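Local coordinates for Can2 (Sulfobacillus thermosulfidooxidans, PDB 7BDV), which binds cyclic tetra-adenylate through its CARF domain and acts as a dual-specificity nuclease that potentiates type III CRISPR defence, at residues 140-145 and 258-263; 15-20 and 38-43. All coordinates share one frame; numbering follows the deposited sequence.

How the contacts relate
Contact 2 lies inside the CARF sheet and contact 1 at the seam between the CARF and nuclease parts. Contact 2 comes first along the chain and pairs neighbouring parallel strands, 13-17 and 36-41; the loops just after their C-terminal ends bind the cyclic tetra-adenylate. Contact 1 closes later, setting the start of helix 143-148 against the chain entering strand 262-269 of the nuclease part. Their centres lie 25 Å apart and their nearest atoms about 11 Å, without touching. Helix 23-31 links them: it is the crossover between the strands of contact 2, and Pro-140 and Leu-141 of contact 1 pack on it. The activator-binding sheet and the seam with the nuclease part thus share one helix.

Contact 1 (140-145 and 258-263); sequences PLTVKQ and PIKNLT
At the seam between the CARF part and the endonuclease part, the first turn of helix 143-148 meets the corner the chain turns at Asn-261, with Lys-260 just before it, and two side chains of the nuclease side reach over to backbone groups of the CARF side. Asn-261 supplies the first grip: its OD1 accepts the backbone N-H of Val-143 at 3.0 Å, the donor standing 38° out of the amide carbonyl plane. The same OD1 lies 3.2 Å from Thr-142 CA. Around this bond the side chains of Val-143 and Asn-261 run alongside each other in opposing senses, and the packing is tight, with Val-143 CG2 only 3.3 Å from Asn-261 CB. CG2 sits beside its own backbone N, anti to the carbonyl carbon, which puts the methyl next to the N-H that Asn-261 engages. Lys-260 makes the second grip. A bend at chi3 (67°) turns CE towards the CARF side, and NZ beyond it donates to Leu-141 O at 2.8 Å, standing 60° out of the carbonyl plane; NZ also bonds Asp-139 O, so one cation gathers two carbonyls of the loop ahead of the helix. That helix starts with a capping box: Gln-145 N donates to Thr-142 OG1 at 3.2 Å, and Thr-142 N returns a bond to Gln-145 OE1 at 3.0 Å. Asn-261 OD1 thus serves the N-H just after the N-cap residue, and the positive helix end may polarise it. On the nuclease side Asn-261 adopts a left-handed backbone conformation as the chain turns, and Thr-263 OG1 donates to Asn-261 O at 2.8 Å. Lys-260 and Thr-263 pair through their backbones with strand 279-283, whose Leu-282 also packs against Val-143.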
loop_
_atom_site.group_PDB
_atom_site.type_symbol
_atom_site.label_atom_id
_atom_site.label_comp_id
_atom_site.label_asym_id
_atom_site.label_seq_id
_atom_site.Cartn_x
_atom_site.Cartn_y
_atom_site.Cartn_z
ATOM N N PRO A 140 -3.549 0.255 25.897
ATOM C CA PRO A 140 -2.795 -0.880 26.444
ATOM C C PRO A 140 -1.870 -1.565 25.419
ATOM O O PRO A 140 -0.882 -2.165 25.799
ATOM C CB PRO A 140 -3.917 -1.833 26.880
ATOM C CG PRO A 140 -5.010 -1.593 25.852
ATOM C CD PRO A 140 -4.940 -0.108 25.555
ATOM N N LEU A 141 -2.154 -1.386 24.125
ATOM C CA LEU A 141 -1.422 -2.011 22.990
ATOM C C LEU A 141 0.047 -1.589 22.951
ATOM O O LEU A 141 0.307 -0.393 23.094
ATOM C CB LEU A 141 -2.160 -1.644 21.697
ATOM C CG LEU A 141 -1.758 -2.411 20.459
ATOM C CD1 LEU A 141 -2.068 -3.895 20.612
ATOM C CD2 LEU A 141 -2.466 -1.818 19.236
ATOM N N THR A 142 0.962 -2.570 22.891
ATOM C CA THR A 142 2.408 -2.367 22.762
ATOM C C THR A 142 2.764 -2.507 21.281
ATOM O O THR A 142 1.901 -2.992 20.530
ATOM C CB THR A 142 3.188 -3.389 23.595
ATOM O OG1 THR A 142 2.957 -4.641 22.974
ATOM C CG2 THR A 142 2.762 -3.449 25.048
ATOM N N VAL A 143 3.980 -2.106 20.901
ATOM C CA VAL A 143 4.517 -2.285 19.521
ATOM C C VAL A 143 4.651 -3.787 19.211
ATOM O O VAL A 143 4.334 -4.203 18.081
ATOM C CB VAL A 143 5.831 -1.519 19.337
ATOM C CG1 VAL A 143 6.528 -1.923 18.049
ATOM C CG2 VAL A 143 5.557 -0.019 19.348
ATOM N N LYS A 144 5.058 -4.596 20.190
ATOM C CA LYS A 144 5.201 -6.055 20.000
ATOM C C LYS A 144 3.852 -6.644 19.539
ATOM O O LYS A 144 3.853 -7.455 18.565
ATOM C CB LYS A 144 5.683 -6.707 21.296
ATOM C CG LYS A 144 5.913 -8.209 21.217
ATOM C CD LYS A 144 6.204 -8.844 22.582
ATOM N N GLN A 145 2.756 -6.279 20.212
ATOM C CA GLN A 145 1.407 -6.812 19.942
ATOM C C GLN A 145 0.937 -6.303 18.570
ATOM O O GLN A 145 0.322 -7.047 17.826
ATOM C CB GLN A 145 0.453 -6.334 21.034
ATOM C CG GLN A 145 0.785 -6.916 22.416
ATOM C CD GLN A 145 -0.069 -6.317 23.504
ATOM O OE1 GLN A 145 -0.437 -5.133 23.483
ATOM N NE2 GLN A 145 -0.357 -7.148 24.490
ATOM N N PRO A 258 0.978 11.247 25.145
ATOM C CA PRO A 258 1.257 9.840 25.465
ATOM C C PRO A 258 1.726 9.004 24.260
ATOM O O PRO A 258 1.067 8.105 23.840
ATOM C CB PRO A 258 -0.108 9.349 25.969
ATOM C CG PRO A 258 -1.086 10.126 25.125
ATOM C CD PRO A 258 -0.464 11.508 25.050
ATOM N N ILE A 259 2.870 9.357 23.692
ATOM C CA ILE A 259 3.605 8.547 22.690
ATOM C C ILE A 259 4.109 7.291 23.422
ATOM O O ILE A 259 4.689 7.475 24.471
ATOM C CB ILE A 259 4.732 9.413 22.106
ATOM C CG1 ILE A 259 4.160 10.385 21.053
ATOM C CG2 ILE A 259 5.844 8.556 21.561
ATOM C CD1 ILE A 259 5.179 11.322 20.476
ATOM N N LYS A 260 3.918 6.096 22.869
ATOM C CA LYS A 260 4.280 4.804 23.529
ATOM C C LYS A 260 5.344 4.066 22.712
ATOM O O LYS A 260 5.255 4.080 21.448
ATOM C CB LYS A 260 3.035 3.915 23.663
ATOM C CG LYS A 260 2.223 4.132 24.925
ATOM C CD LYS A 260 1.290 2.972 25.204
ATOM C CE LYS A 260 2.002 1.684 25.564
ATOM N NZ LYS A 260 1.043 0.562 25.586
ATOM N N ASN A 261 6.287 3.404 23.393
ATOM C CA ASN A 261 7.248 2.443 22.787
ATOM C C ASN A 261 8.085 3.136 21.702
ATOM O O ASN A 261 8.367 2.507 20.660
ATOM C CB ASN A 261 6.528 1.218 22.221
ATOM C CG ASN A 261 5.765 0.419 23.259
ATOM O OD1 ASN A 261 4.703 -0.144 22.984
ATOM N ND2 ASN A 261 6.297 0.336 24.465
ATOM N N LEU A 262 8.469 4.392 21.925
ATOM C CA LEU A 262 9.324 5.171 20.984
ATOM C C LEU A 262 10.639 4.425 20.829
ATOM O O LEU A 262 11.317 4.204 21.849
ATOM C CB LEU A 262 9.546 6.559 21.569
ATOM C CG LEU A 262 10.423 7.495 20.747
ATOM C CD1 LEU A 262 9.869 7.708 19.342
ATOM C CD2 LEU A 262 10.581 8.832 21.454
ATOM N N THR A 263 10.990 4.051 19.605
ATOM C CA THR A 263 12.193 3.252 19.277
ATOM C C THR A 263 12.885 3.888 18.065
ATOM O O THR A 263 12.176 4.437 17.192
ATOM C CB THR A 263 11.801 1.785 19.027
ATOM O OG1 THR A 263 10.865 1.329 20.004
ATOM C CG2 THR A 263 12.981 0.845 19.071
#

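Contact 2 (15-20 and 38-43); sequences VCLLSD and ILLYTP. With nucleotides of chain E.
With SG of Cys-16 placed between its backbone N and carbonyl carbon (chi1 49°), and CG of Leu-39 anti to its carbonyl carbon (chi1 -55°), SG and CG stand on the same face of the sheet, and the CD2 branch of Leu-39 then comes 3.6 Å from Cys-16 SG. Leu-18 reaches the same methyl, its CD2 standing 4.1 Å from Leu-39 CD2 as the two side chains cross obliquely. On the other face Val-15 lies alongside Ile-38, and Leu-17 alongside Leu-40 with CD1 and CD2, respectively, 4.1 Å apart. Helix 47-55 packs on the Leu-18 and Leu-39 side, helix 99-111 on Val-15 and Leu-17. The strands run parallel and are joined by backbone hydrogen bonds from Cys-16 N to Ile-38 O, from Leu-40 N to Cys-16 O and from Leu-18 N to Leu-40 O, the last 2.9 Å long and nearly straight (176°). Strand 13-17, helix 23-31 and strand 36-41 form a beta-alpha-beta crossover of the Rossmann-like CARF fold, and the activator binds where both strands end. Thr-42 OG1 donates to N1 of adenosine A4 of chain E at 2.8 Å. A water donates to Thr-42 OG1 and, at 2.8 Å, to Leu-18 O, bridging the ends of the two strands beside the adenine. Beyond it, Ser-19 OG donates to OP1 of A1 of chain E at 2.6 Å, while Asp-20 grips the A4 ribose twice: O2' donates to OD2 at 2.5 Å and accepts from the backbone N.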
loop_
_atom_site.group_PDB
_atom_site.type_symbol
_atom_site.label_atom_id
_atom_site.label_comp_id
_atom_site.label_asym_id
_atom_site.label_seq_id
_atom_site.Cartn_x
_atom_site.Cartn_y
_atom_site.Cartn_z
ATOM N N VAL A 15 -17.124 -12.906 20.703
ATOM C CA VAL A 15 -17.166 -13.514 19.348
ATOM C C VAL A 15 -16.583 -12.500 18.366
ATOM O O VAL A 15 -17.120 -11.359 18.283
ATOM C CB VAL A 15 -18.584 -13.948 18.960
ATOM C CG1 VAL A 15 -18.646 -14.528 17.554
ATOM C CG2 VAL A 15 -19.158 -14.923 19.976
ATOM N N CYS A 16 -15.536 -12.869 17.641
ATOM C CA CYS A 16 -14.996 -11.935 16.631
ATOM C C CYS A 16 -14.742 -12.621 15.296
ATOM O O CYS A 16 -14.591 -13.872 15.219
ATOM C CB CYS A 16 -13.842 -11.118 17.172
ATOM S SG CYS A 16 -12.589 -12.098 18.002
ATOM N N LEU A 17 -14.795 -11.800 14.250
ATOM C CA LEU A 17 -14.706 -12.257 12.838
ATOM C C LEU A 17 -13.305 -11.922 12.354
ATOM O O LEU A 17 -13.015 -10.720 12.264
ATOM C CB LEU A 17 -15.759 -11.508 12.005
ATOM C CG LEU A 17 -17.204 -11.938 12.177
ATOM C CD1 LEU A 17 -17.622 -11.925 13.629
ATOM C CD2 LEU A 17 -18.118 -11.031 11.373
ATOM N N LEU A 18 -12.481 -12.914 12.001
ATOM C CA LEU A 18 -11.072 -12.677 11.614
ATOM C C LEU A 18 -10.993 -12.299 10.127
ATOM O O LEU A 18 -11.721 -12.879 9.304
ATOM C CB LEU A 18 -10.236 -13.925 11.889
ATOM C CG LEU A 18 -10.150 -14.323 13.364
ATOM C CD1 LEU A 18 -8.954 -15.233 13.607
ATOM C CD2 LEU A 18 -10.052 -13.106 14.276
ATOM N N SER A 19 -10.047 -11.434 9.803
ATOM C CA SER A 19 -9.901 -10.811 8.465
ATOM C C SER A 19 -8.514 -10.197 8.359
ATOM O O SER A 19 -7.694 -10.407 9.328
ATOM C CB SER A 19 -11.022 -9.814 8.245
ATOM O OG SER A 19 -11.005 -8.779 9.188
ATOM N N ASP A 20 -8.206 -9.476 7.269
ATOM C CA ASP A 20 -6.855 -8.886 7.084
ATOM C C ASP A 20 -6.381 -8.156 8.333
ATOM O O ASP A 20 -5.164 -8.261 8.626
ATOM C CB ASP A 20 -6.781 -7.925 5.897
ATOM C CG ASP A 20 -6.867 -8.640 4.562
ATOM O OD1 ASP A 20 -6.019 -9.538 4.324
ATOM O OD2 ASP A 20 -7.813 -8.328 3.796
ATOM N N ILE A 38 -14.455 -16.686 20.984
ATOM C CA ILE A 38 -14.806 -17.503 19.786
ATOM C C ILE A 38 -14.294 -16.755 18.550
ATOM O O ILE A 38 -14.815 -15.647 18.272
ATOM C CB ILE A 38 -16.305 -17.822 19.721
ATOM C CG1 ILE A 38 -16.726 -18.652 20.945
ATOM C CG2 ILE A 38 -16.683 -18.574 18.445
ATOM C CD1 ILE A 38 -18.189 -18.763 21.116
ATOM N N LEU A 39 -13.314 -17.333 17.859
ATOM C CA LEU A 39 -12.726 -16.775 16.607
ATOM C C LEU A 39 -13.412 -17.442 15.398
ATOM O O LEU A 39 -13.310 -18.672 15.239
ATOM C CB LEU A 39 -11.219 -17.029 16.588
ATOM C CG LEU A 39 -10.418 -16.516 17.783
ATOM C CD1 LEU A 39 -8.960 -16.915 17.653
ATOM C CD2 LEU A 39 -10.547 -15.010 17.923
ATOM N N LEU A 40 -14.148 -16.666 14.615
ATOM C CA LEU A 40 -14.697 -17.102 13.313
ATOM C C LEU A 40 -13.655 -16.837 12.235
ATOM O O LEU A 40 -13.503 -15.660 11.851
ATOM C CB LEU A 40 -15.994 -16.343 13.052
ATOM C CG LEU A 40 -17.279 -16.952 13.607
ATOM C CD1 LEU A 40 -17.098 -17.519 14.995
ATOM C CD2 LEU A 40 -18.399 -15.935 13.594
ATOM N N TYR A 41 -12.939 -17.874 11.789
ATOM C CA TYR A 41 -11.909 -17.763 10.724
ATOM C C TYR A 41 -12.475 -18.363 9.431
ATOM O O TYR A 41 -13.516 -19.015 9.477
ATOM C CB TYR A 41 -10.588 -18.405 11.142
ATOM C CG TYR A 41 -10.609 -19.909 11.195
ATOM C CD1 TYR A 41 -11.001 -20.585 12.342
ATOM C CD2 TYR A 41 -10.209 -20.656 10.097
ATOM C CE1 TYR A 41 -11.028 -21.972 12.381
ATOM C CE2 TYR A 41 -10.237 -22.042 10.121
ATOM C CZ TYR A 41 -10.651 -22.700 11.265
ATOM O OH TYR A 41 -10.672 -24.062 11.289
ATOM N N THR A 42 -11.805 -18.133 8.307
ATOM C CA THR A 42 -12.275 -18.594 6.982
ATOM C C THR A 42 -11.236 -19.533 6.390
ATOM O O THR A 42 -10.097 -19.550 6.847
ATOM C CB THR A 42 -12.560 -17.395 6.086
ATOM O OG1 THR A 42 -11.319 -16.723 5.961
ATOM C CG2 THR A 42 -13.609 -16.474 6.663
ATOM N N PRO A 43 -11.626 -20.350 5.384
ATOM C CA PRO A 43 -10.704 -21.264 4.708
ATOM C C PRO A 43 -9.447 -20.568 4.164
ATOM O O PRO A 43 -9.537 -19.446 3.678
ATOM C CB PRO A 43 -11.530 -21.825 3.536
ATOM C CG PRO A 43 -12.958 -21.694 3.993
ATOM C CD PRO A 43 -12.990 -20.428 4.833
ATOM P P A E 4 -16.384 -5.921 2.351
ATOM O OP1 A E 4 -17.452 -6.953 2.351
ATOM O OP2 A E 4 -16.258 -4.595 3.018
ATOM O "O5'" A E 4 -15.243 -6.872 2.957
ATOM C "C5'" A E 4 -13.974 -6.367 3.285
ATOM C "C4'" A E 4 -13.497 -7.162 4.477
ATOM O "O4'" A E 4 -13.571 -8.588 4.169
ATOM C "C3'" A E 4 -12.051 -6.886 4.866
ATOM O "O3'" A E 4 -12.012 -6.776 6.297
ATOM C "C2'" A E 4 -11.322 -8.111 4.319
ATOM O "O2'" A E 4 -10.065 -8.358 4.916
ATOM C "C1'" A E 4 -12.365 -9.195 4.571
ATOM N N9 A E 4 -12.194 -10.414 3.813
ATOM C C8 A E 4 -11.986 -10.545 2.435
ATOM N N7 A E 4 -11.889 -11.810 2.068
ATOM C C5 A E 4 -12.013 -12.539 3.252
ATOM C C6 A E 4 -11.959 -13.924 3.534
ATOM N N6 A E 4 -11.769 -14.836 2.593
ATOM N N1 A E 4 -12.091 -14.334 4.831
ATOM C C2 A E 4 -12.248 -13.387 5.768
ATOM N N3 A E 4 -12.325 -12.057 5.619
ATOM C C4 A E 4 -12.185 -11.692 4.327
ATOM P P A E 1 -10.879 -5.935 7.029
ATOM O OP1 A E 1 -9.977 -6.813 7.877
ATOM O OP2 A E 1 -10.030 -5.006 6.177
ATOM O "O5'" A E 1 -11.837 -5.096 7.979
ATOM C "C5'" A E 1 -11.217 -4.314 8.994
ATOM C "C4'" A E 1 -12.251 -3.372 9.519
ATOM O "O4'" A E 1 -11.790 -2.857 10.784
ATOM C "C3'" A E 1 -12.512 -2.129 8.661
ATOM O "O3'" A E 1 -13.752 -1.601 9.022
ATOM C "C2'" A E 1 -11.499 -1.148 9.218
ATOM O "O2'" A E 1 -11.881 0.179 8.933
ATOM C "C1'" A E 1 -11.685 -1.456 10.706
ATOM N N9 A E 1 -10.657 -1.083 11.622
ATOM C C8 A E 1 -10.882 -0.581 12.871
ATOM N N7 A E 1 -9.785 -0.355 13.537
ATOM C C5 A E 1 -8.782 -0.763 12.686
ATOM C C6 A E 1 -7.387 -0.790 12.824
ATOM N N6 A E 1 -6.742 -0.394 13.912
ATOM N N1 A E 1 -6.682 -1.283 11.791
ATOM C C2 A E 1 -7.327 -1.689 10.700
ATOM N N3 A E 1 -8.612 -1.678 10.442
ATOM C C4 A E 1 -9.305 -1.227 11.498
HETATM O O HOH W 1 -10.372 -15.076 8.143
#